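Macro domain-containing protein (PDB 7OMU) carries a macro domain, an alpha/beta fold built on a mixed central sheet, which holds adenosine-5-diphosphoribose in a pocket at the C-terminal ends of its central strands. Local coordinates at residues A[240-245]-A[350-355]; A[232-237]-A[384-389]. The protein carries 1 engineered substitution. All blocks are in the same frame, centred on the assembly; numbering follows the deposited sequence.

How the contacts relate
Contacts 1 and 2 lie in the macro domain with their centres about 8 Å apart, and contact 1 is nested within the loop of chain that contact 2 closes. Strands 351-354 and 383-386 are neighbours in the same mixed sheet, and probable hydrogen bonds join them: Gln384 N lies 2.9 Å from Leu351 O, and Tyr386 N lies 2.9 Å from Val353 O. Met234 of contact 2 also packs its CE against Thr243 O of contact 1. Both contacts reach adenosine-5-diphosphoribose. Contact 2 holds the adenine and the ribose next to it, while Ser245, Pro354 and Ala355 of contact 1 lie beside the diphosphate and the ribose units.

Contact 1: residues A[240-245]-A[350-355]; sequences QTLTVS and SLAVPA. With APR (adenosine-5-diphosphoribose), chain C.
Thr241 and Thr243 carry this pairing with Ser350 and Ala352, joining two neighbouring parallel strands whose directions differ by 18°. Thr241 reaches both ways: its N donates to Ser350 O (3.0 Å), and its O accepts from Ala352 N (2.9 Å). One step on, Thr243 N gives its hydrogen to Ala352 O (2.8 Å). That carbonyl takes a second bond from Thr243 OG1 (3.0 Å), which approaches from above the carbonyl plane. Threonine suits the place because OG1 sits beside its own backbone N (chi1 -44°), so both donors face one oxygen. Pro354 has no N-H to continue the pattern, and its CD lies 3.3 Å from Thr243 O.

Where the strands begin, Ser350 OG accepts from Gln240 N (2.8 Å). Gln240 OE1 accepts from Thr241 OG1, and Gln240 NE2 is bonded to Gln311 OE1, so both ends of this buried amide are engaged.

Apolar atoms fill in between the polar ones. The methyl CG2 of Thr241 meets Leu351 CD1 at 3.6 Å, while on the opposite face of the sheet Leu242 CD2 touches Ala352 CB. CG1 of Val353 lies beside Thr243 OG1, the two side chains pointing the same way, and Val353 also touches Met372 and Leu376. Strand 313-318 pairs with the other edge of 241-245. Ser245 O receives only a weak bond from O1D of adenosine-5-diphosphoribose (3.3 Å). The strand backbone groups named in these bonds are thus matched mainly across the pair, the Gln240 amide by Thr241 and Gln311, and the ligand meets the strands at their C-terminal ends, as is usual in parallel alpha/beta folds.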
loop_
_atom_site.group_PDB
_atom_site.type_symbol
_atom_site.label_atom_id
_atom_site.label_comp_id
_atom_site.label_asym_id
_atom_site.label_seq_id
_atom_site.Cartn_x
_atom_site.Cartn_y
_atom_site.Cartn_z
ATOM N N GLN A 240 -15.193 1.030 -2.627
ATOM C CA GLN A 240 -16.043 0.312 -1.643
ATOM C C GLN A 240 -16.157 -1.167 -2.045
ATOM O O GLN A 240 -16.291 -2.011 -1.146
ATOM C CB GLN A 240 -17.391 1.030 -1.548
ATOM C CG GLN A 240 -18.393 0.357 -0.623
ATOM C CD GLN A 240 -19.440 -0.451 -1.351
ATOM O OE1 GLN A 240 -19.362 -0.699 -2.555
ATOM N NE2 GLN A 240 -20.458 -0.856 -0.613
ATOM N N THR A 241 -16.109 -1.471 -3.342
ATOM C CA THR A 241 -16.223 -2.846 -3.889
ATOM C C THR A 241 -14.987 -3.130 -4.744
ATOM O O THR A 241 -14.763 -2.402 -5.725
ATOM C CB THR A 241 -17.525 -3.020 -4.681
ATOM O OG1 THR A 241 -18.622 -2.867 -3.778
ATOM C CG2 THR A 241 -17.625 -4.361 -5.376
ATOM N N LEU A 242 -14.208 -4.139 -4.358
ATOM C CA LEU A 242 -13.030 -4.625 -5.117
ATOM C C LEU A 242 -13.454 -5.878 -5.885
ATOM O O LEU A 242 -13.957 -6.826 -5.260
ATOM C CB LEU A 242 -11.877 -4.917 -4.150
ATOM C CG LEU A 242 -11.602 -3.835 -3.102
ATOM C CD1 LEU A 242 -10.353 -4.176 -2.301
ATOM C CD2 LEU A 242 -11.466 -2.459 -3.744
ATOM N N THR A 243 -13.279 -5.856 -7.200
ATOM C CA THR A 243 -13.611 -6.978 -8.105
ATOM C C THR A 243 -12.398 -7.903 -8.183
ATOM O O THR A 243 -11.267 -7.408 -8.130
ATOM C CB THR A 243 -14.068 -6.444 -9.464
ATOM O OG1 THR A 243 -14.955 -5.358 -9.198
ATOM C CG2 THR A 243 -14.762 -7.489 -10.302
ATOM N N VAL A 244 -12.638 -9.206 -8.262
ATOM C CA VAL A 244 -11.584 -10.252 -8.215
ATOM C C VAL A 244 -11.899 -11.254 -9.322
ATOM O O VAL A 244 -12.963 -11.898 -9.245
ATOM C CB VAL A 244 -11.545 -10.921 -6.829
ATOM C CG1 VAL A 244 -10.560 -12.081 -6.785
ATOM C CG2 VAL A 244 -11.240 -9.915 -5.733
ATOM N N SER A 245 -11.019 -11.349 -10.322
ATOM C CA SER A 245 -11.130 -12.324 -11.434
ATOM C C SER A 245 -10.986 -13.724 -10.839
ATOM O O SER A 245 -9.997 -13.942 -10.125
ATOM C CB SER A 245 -10.100 -12.066 -12.503
ATOM O OG SER A 245 -9.611 -10.736 -12.419
ATOM N N SER A 350 -18.902 2.568 -4.832
ATOM C CA SER A 350 -17.735 2.797 -5.725
ATOM C C SER A 350 -17.069 1.454 -6.050
ATOM O O SER A 350 -17.221 0.509 -5.263
ATOM C CB SER A 350 -16.767 3.783 -5.118
ATOM O OG SER A 350 -16.288 3.338 -3.860
ATOM N N LEU A 351 -16.367 1.372 -7.179
ATOM C CA LEU A 351 -15.949 0.085 -7.789
ATOM C C LEU A 351 -14.500 0.163 -8.296
ATOM O O LEU A 351 -14.150 1.133 -8.996
ATOM C CB LEU A 351 -16.928 -0.226 -8.925
ATOM C CG LEU A 351 -16.789 -1.605 -9.559
ATOM C CD1 LEU A 351 -17.153 -2.698 -8.569
ATOM C CD2 LEU A 351 -17.653 -1.706 -10.800
ATOM N N ALA A 352 -13.691 -0.834 -7.944
ATOM C CA ALA A 352 -12.379 -1.123 -8.559
ATOM C C ALA A 352 -12.474 -2.478 -9.263
ATOM O O ALA A 352 -12.697 -3.485 -8.574
ATOM C CB ALA A 352 -11.290 -1.117 -7.512
ATOM N N VAL A 353 -12.350 -2.495 -10.589
ATOM C CA VAL A 353 -12.232 -3.746 -11.391
ATOM C C VAL A 353 -10.806 -3.813 -11.928
ATOM O O VAL A 353 -10.264 -2.805 -12.385
ATOM C CB VAL A 353 -13.279 -3.817 -12.522
ATOM C CG1 VAL A 353 -14.698 -3.628 -12.006
ATOM C CG2 VAL A 353 -13.005 -2.809 -13.619
ATOM N N PRO A 354 -10.141 -4.989 -11.870
ATOM C CA PRO A 354 -8.867 -5.181 -12.552
ATOM C C PRO A 354 -9.135 -5.448 -14.033
ATOM O O PRO A 354 -10.231 -5.848 -14.352
ATOM C CB PRO A 354 -8.290 -6.420 -11.861
ATOM C CG PRO A 354 -9.514 -7.231 -11.516
ATOM C CD PRO A 354 -10.577 -6.207 -11.170
ATOM N N ALA A 355 -8.144 -5.216 -14.888
ATOM C CA ALA A 355 -8.174 -5.629 -16.310
ATOM C C ALA A 355 -8.540 -7.117 -16.370
ATOM O O ALA A 355 -7.735 -7.938 -15.911
ATOM C CB ALA A 355 -6.838 -5.337 -16.950
HETATM N N1 APR C . -3.790 -4.165 -8.579
HETATM C C2 APR C . -4.155 -4.043 -9.863
HETATM N N3 APR C . -4.042 -4.919 -10.860
HETATM C C4 APR C . -3.471 -6.056 -10.426
HETATM C C5 APR C . -3.041 -6.330 -9.144
HETATM C C6 APR C . -3.214 -5.322 -8.175
HETATM N N6 APR C . -2.847 -5.444 -6.902
HETATM N N7 APR C . -2.504 -7.611 -9.083
HETATM C C8 APR C . -2.618 -8.080 -10.304
HETATM N N9 APR C . -3.197 -7.173 -11.167
HETATM C "C1'" APR C . -3.483 -7.342 -12.594
HETATM C "C2'" APR C . -2.508 -8.264 -13.322
HETATM O "O2'" APR C . -1.443 -7.529 -13.888
HETATM C "C3'" APR C . -3.382 -8.942 -14.387
HETATM O "O3'" APR C . -3.075 -8.449 -15.684
HETATM O "O4'" APR C . -4.753 -7.933 -12.716
HETATM C "C4'" APR C . -4.833 -8.624 -13.987
HETATM C "C5'" APR C . -5.764 -9.810 -13.858
HETATM O "O5'" APR C . -5.286 -10.721 -12.821
HETATM P PA APR C . -5.432 -12.322 -12.961
HETATM O O1A APR C . -5.647 -12.917 -11.607
HETATM O O2A APR C . -4.298 -12.857 -13.774
HETATM O O3A APR C . -6.797 -12.475 -13.799
HETATM P PB APR C . -7.261 -13.358 -15.062
HETATM O O1B APR C . -6.328 -13.082 -16.193
HETATM O O2B APR C . -8.720 -13.136 -15.293
HETATM O O5D APR C . -7.023 -14.856 -14.520
HETATM C C5D APR C . -8.047 -15.513 -13.719
HETATM O O4D APR C . -6.424 -16.646 -12.336
HETATM O O1D APR C . -6.932 -15.179 -10.632
HETATM C C1D APR C . -6.926 -16.510 -11.000
HETATM O O2D APR C . -8.662 -17.962 -9.971
HETATM C C2D APR C . -8.363 -17.057 -11.016
HETATM O O3D APR C . -8.135 -19.056 -12.418
HETATM C C3D APR C . -8.517 -17.687 -12.399
HETATM C C4D APR C . -7.539 -16.849 -13.229
#

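Contact 2: residues A[232-237]-A[384-389]; sequences GDMFFS and QIYLPL. With APR (adenosine-5-diphosphoribose), chain C.
Backbone-on-ring packing makes this contact: Met234, in the loop between strands 227-231 and 241-246, lies over Tyr386 at the end of strand 383-386, beside the adenine pocket. Met234 CA stands 3.9 Å from the centre of the Tyr386 ring and 10° off its normal, a CH-pi contact, with Met234 N over the same face. Gly232 O comes to the edge of the ring, near its plane, and Leu389 CD1 also approaches this oxygen. With phi 170° and psi -165°, Gly232 adopts a backbone shape seldom taken by other residues. Tyrosine adds a polar end to its flat ring: Tyr386 OH donates to Gln384 OE1 (2.9 Å). Ser237 OG closes the loop on itself through Met234 O (2.8 Å), a bond lying in the carbonyl plane.

Loop 232-237 and the turn after strand 383-386 both bond the ligand. Met234 N donates to N1 of adenosine-5-diphosphoribose (3.1 Å), Asp233 OD1 accepts from its N6 (2.9 Å), and Leu389 N donates to its O2' (3.0 Å). Asp233 OD2 pairs with Arg259, which probably steadies the carboxylate. Adenine is thus read by one donor and one acceptor, both carried by a loop whose backbone rests on the Tyr386 face, which probably helps to hold them in position.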
loop_
_atom_site.group_PDB
_atom_site.type_symbol
_atom_site.label_atom_id
_atom_site.label_comp_id
_atom_site.label_asym_id
_atom_site.label_seq_id
_atom_site.Cartn_x
_atom_site.Cartn_y
_atom_site.Cartn_z
ATOM N N GLY A 232 -1.532 0.957 -10.329
ATOM C CA GLY A 232 -1.397 0.900 -8.863
ATOM C C GLY A 232 -1.888 -0.411 -8.275
ATOM O O GLY A 232 -2.073 -1.381 -9.044
ATOM N N ASP A 233 -2.081 -0.419 -6.952
ATOM C CA ASP A 233 -2.555 -1.575 -6.148
ATOM C C ASP A 233 -4.043 -1.386 -5.847
ATOM O O ASP A 233 -4.383 -0.430 -5.141
ATOM C CB ASP A 233 -1.749 -1.705 -4.858
ATOM C CG ASP A 233 -1.879 -3.063 -4.199
ATOM O OD1 ASP A 233 -2.841 -3.784 -4.524
ATOM O OD2 ASP A 233 -1.009 -3.384 -3.358
ATOM N N MET A 234 -4.885 -2.271 -6.380
ATOM C CA MET A 234 -6.363 -2.244 -6.233
ATOM C C MET A 234 -6.744 -2.238 -4.747
ATOM O O MET A 234 -7.695 -1.520 -4.387
ATOM C CB MET A 234 -6.976 -3.475 -6.906
ATOM C CG MET A 234 -8.487 -3.481 -6.902
ATOM S SD MET A 234 -9.155 -4.817 -7.908
ATOM C CE MET A 234 -8.616 -6.234 -6.955
ATOM N N PHE A 235 -6.030 -3.008 -3.919
ATOM C CA PHE A 235 -6.405 -3.293 -2.509
ATOM C C PHE A 235 -6.111 -2.071 -1.630
ATOM O O PHE A 235 -6.695 -1.969 -0.530
ATOM C CB PHE A 235 -5.719 -4.574 -2.035
ATOM C CG PHE A 235 -6.073 -5.777 -2.871
ATOM C CD1 PHE A 235 -7.341 -6.330 -2.809
ATOM C CD2 PHE A 235 -5.157 -6.328 -3.750
ATOM C CE1 PHE A 235 -7.681 -7.422 -3.596
ATOM C CE2 PHE A 235 -5.493 -7.426 -4.529
ATOM C CZ PHE A 235 -6.753 -7.971 -4.451
ATOM N N PHE A 236 -5.260 -1.161 -2.112
ATOM C CA PHE A 236 -4.948 0.136 -1.453
ATOM C C PHE A 236 -5.722 1.273 -2.132
ATOM O O PHE A 236 -5.601 2.420 -1.669
ATOM C CB PHE A 236 -3.438 0.388 -1.432
ATOM C CG PHE A 236 -2.702 -0.437 -0.408
ATOM C CD1 PHE A 236 -2.871 -0.192 0.943
ATOM C CD2 PHE A 236 -1.861 -1.468 -0.790
ATOM C CE1 PHE A 236 -2.208 -0.956 1.890
ATOM C CE2 PHE A 236 -1.197 -2.232 0.156
ATOM C CZ PHE A 236 -1.376 -1.976 1.494
ATOM N N SER A 237 -6.497 0.984 -3.184
ATOM C CA SER A 237 -7.603 1.871 -3.636
ATOM C C SER A 237 -8.566 1.986 -2.460
ATOM O O SER A 237 -8.562 1.068 -1.613
ATOM C CB SER A 237 -8.312 1.371 -4.877
ATOM O OG SER A 237 -9.466 0.611 -4.554
ATOM N N GLN A 384 -12.714 2.643 -10.960
ATOM C CA GLN A 384 -11.274 2.569 -11.308
ATOM C C GLN A 384 -11.004 1.236 -12.014
ATOM O O GLN A 384 -11.103 0.186 -11.361
ATOM C CB GLN A 384 -10.426 2.730 -10.049
ATOM C CG GLN A 384 -10.615 4.075 -9.374
ATOM C CD GLN A 384 -9.676 4.275 -8.213
ATOM O OE1 GLN A 384 -9.209 3.321 -7.595
ATOM N NE2 GLN A 384 -9.403 5.532 -7.904
ATOM N N ILE A 385 -10.710 1.287 -13.312
ATOM C CA ILE A 385 -10.171 0.125 -14.070
ATOM C C ILE A 385 -8.664 0.112 -13.824
ATOM O O ILE A 385 -7.991 1.108 -14.173
ATOM C CB ILE A 385 -10.528 0.205 -15.565
ATOM C CG1 ILE A 385 -12.042 0.156 -15.778
ATOM C CG2 ILE A 385 -9.818 -0.891 -16.339
ATOM C CD1 ILE A 385 -12.465 0.285 -17.224
ATOM N N TYR A 386 -8.163 -0.961 -13.211
ATOM C CA TYR A 386 -6.741 -1.103 -12.814
ATOM C C TYR A 386 -5.994 -1.816 -13.936
ATOM O O TYR A 386 -6.223 -3.029 -14.147
ATOM C CB TYR A 386 -6.631 -1.789 -11.453
ATOM C CG TYR A 386 -6.650 -0.803 -10.315
ATOM C CD1 TYR A 386 -7.844 -0.318 -9.802
ATOM C CD2 TYR A 386 -5.469 -0.304 -9.799
ATOM C CE1 TYR A 386 -7.863 0.616 -8.780
ATOM C CE2 TYR A 386 -5.468 0.623 -8.770
ATOM C CZ TYR A 386 -6.669 1.089 -8.264
ATOM O OH TYR A 386 -6.653 2.011 -7.261
ATOM N N LEU A 387 -5.132 -1.062 -14.625
ATOM C CA LEU A 387 -4.331 -1.541 -15.780
ATOM C C LEU A 387 -3.435 -2.691 -15.333
ATOM O O LEU A 387 -2.936 -2.700 -14.207
ATOM C CB LEU A 387 -3.487 -0.393 -16.344
ATOM C CG LEU A 387 -4.260 0.805 -16.896
ATOM C CD1 LEU A 387 -3.303 1.884 -17.382
ATOM C CD2 LEU A 387 -5.212 0.388 -18.009
ATOM N N PRO A 388 -3.183 -3.671 -16.230
ATOM C CA PRO A 388 -2.336 -4.817 -15.919
ATOM C C PRO A 388 -0.884 -4.362 -15.743
ATOM O O PRO A 388 -0.443 -3.552 -16.542
ATOM C CB PRO A 388 -2.487 -5.713 -17.155
ATOM C CG PRO A 388 -2.781 -4.740 -18.275
ATOM C CD PRO A 388 -3.649 -3.686 -17.624
ATOM N N LEU A 389 -0.195 -4.901 -14.732
ATOM C CA LEU A 389 1.094 -4.367 -14.209
ATOM C C LEU A 389 2.285 -5.111 -14.826
ATOM O O LEU A 389 3.419 -4.622 -14.682
ATOM C CB LEU A 389 1.085 -4.474 -12.680
ATOM C CG LEU A 389 0.067 -3.574 -11.974
ATOM C CD1 LEU A 389 -0.128 -3.990 -10.523
ATOM C CD2 LEU A 389 0.473 -2.109 -12.063
HETATM N N1 APR C . -3.790 -4.165 -8.579
HETATM C C2 APR C . -4.155 -4.043 -9.863
HETATM N N3 APR C . -4.042 -4.919 -10.860
HETATM C C4 APR C . -3.471 -6.056 -10.426
HETATM C C5 APR C . -3.041 -6.330 -9.144
HETATM C C6 APR C . -3.214 -5.322 -8.175
HETATM N N6 APR C . -2.847 -5.444 -6.902
HETATM N N7 APR C . -2.504 -7.611 -9.083
HETATM C C8 APR C . -2.618 -8.080 -10.304
HETATM N N9 APR C . -3.197 -7.173 -11.167
HETATM C "C1'" APR C . -3.483 -7.342 -12.594
HETATM C "C2'" APR C . -2.508 -8.264 -13.322
HETATM O "O2'" APR C . -1.443 -7.529 -13.888
HETATM C "C3'" APR C . -3.382 -8.942 -14.387
HETATM O "O3'" APR C . -3.075 -8.449 -15.684
HETATM O "O4'" APR C . -4.753 -7.933 -12.716
HETATM C "C4'" APR C . -4.833 -8.624 -13.987
HETATM C "C5'" APR C . -5.764 -9.810 -13.858
HETATM O "O5'" APR C . -5.286 -10.721 -12.821
HETATM P PA APR C . -5.432 -12.322 -12.961
HETATM O O1A APR C . -5.647 -12.917 -11.607
HETATM O O2A APR C . -4.298 -12.857 -13.774
HETATM O O3A APR C . -6.797 -12.475 -13.799
HETATM P PB APR C . -7.261 -13.358 -15.062
HETATM O O1B APR C . -6.328 -13.082 -16.193
HETATM O O2B APR C . -8.720 -13.136 -15.293
HETATM O O5D APR C . -7.023 -14.856 -14.520
HETATM C C5D APR C . -8.047 -15.513 -13.719
HETATM O O4D APR C . -6.424 -16.646 -12.336
HETATM O O1D APR C . -6.932 -15.179 -10.632
HETATM C C1D APR C . -6.926 -16.510 -11.000
HETATM O O2D APR C . -8.662 -17.962 -9.971
HETATM C C2D APR C . -8.363 -17.057 -11.016
HETATM O O3D APR C . -8.135 -19.056 -12.418
HETATM C C3D APR C . -8.517 -17.687 -12.399
HETATM C C4D APR C . -7.539 -16.849 -13.229
#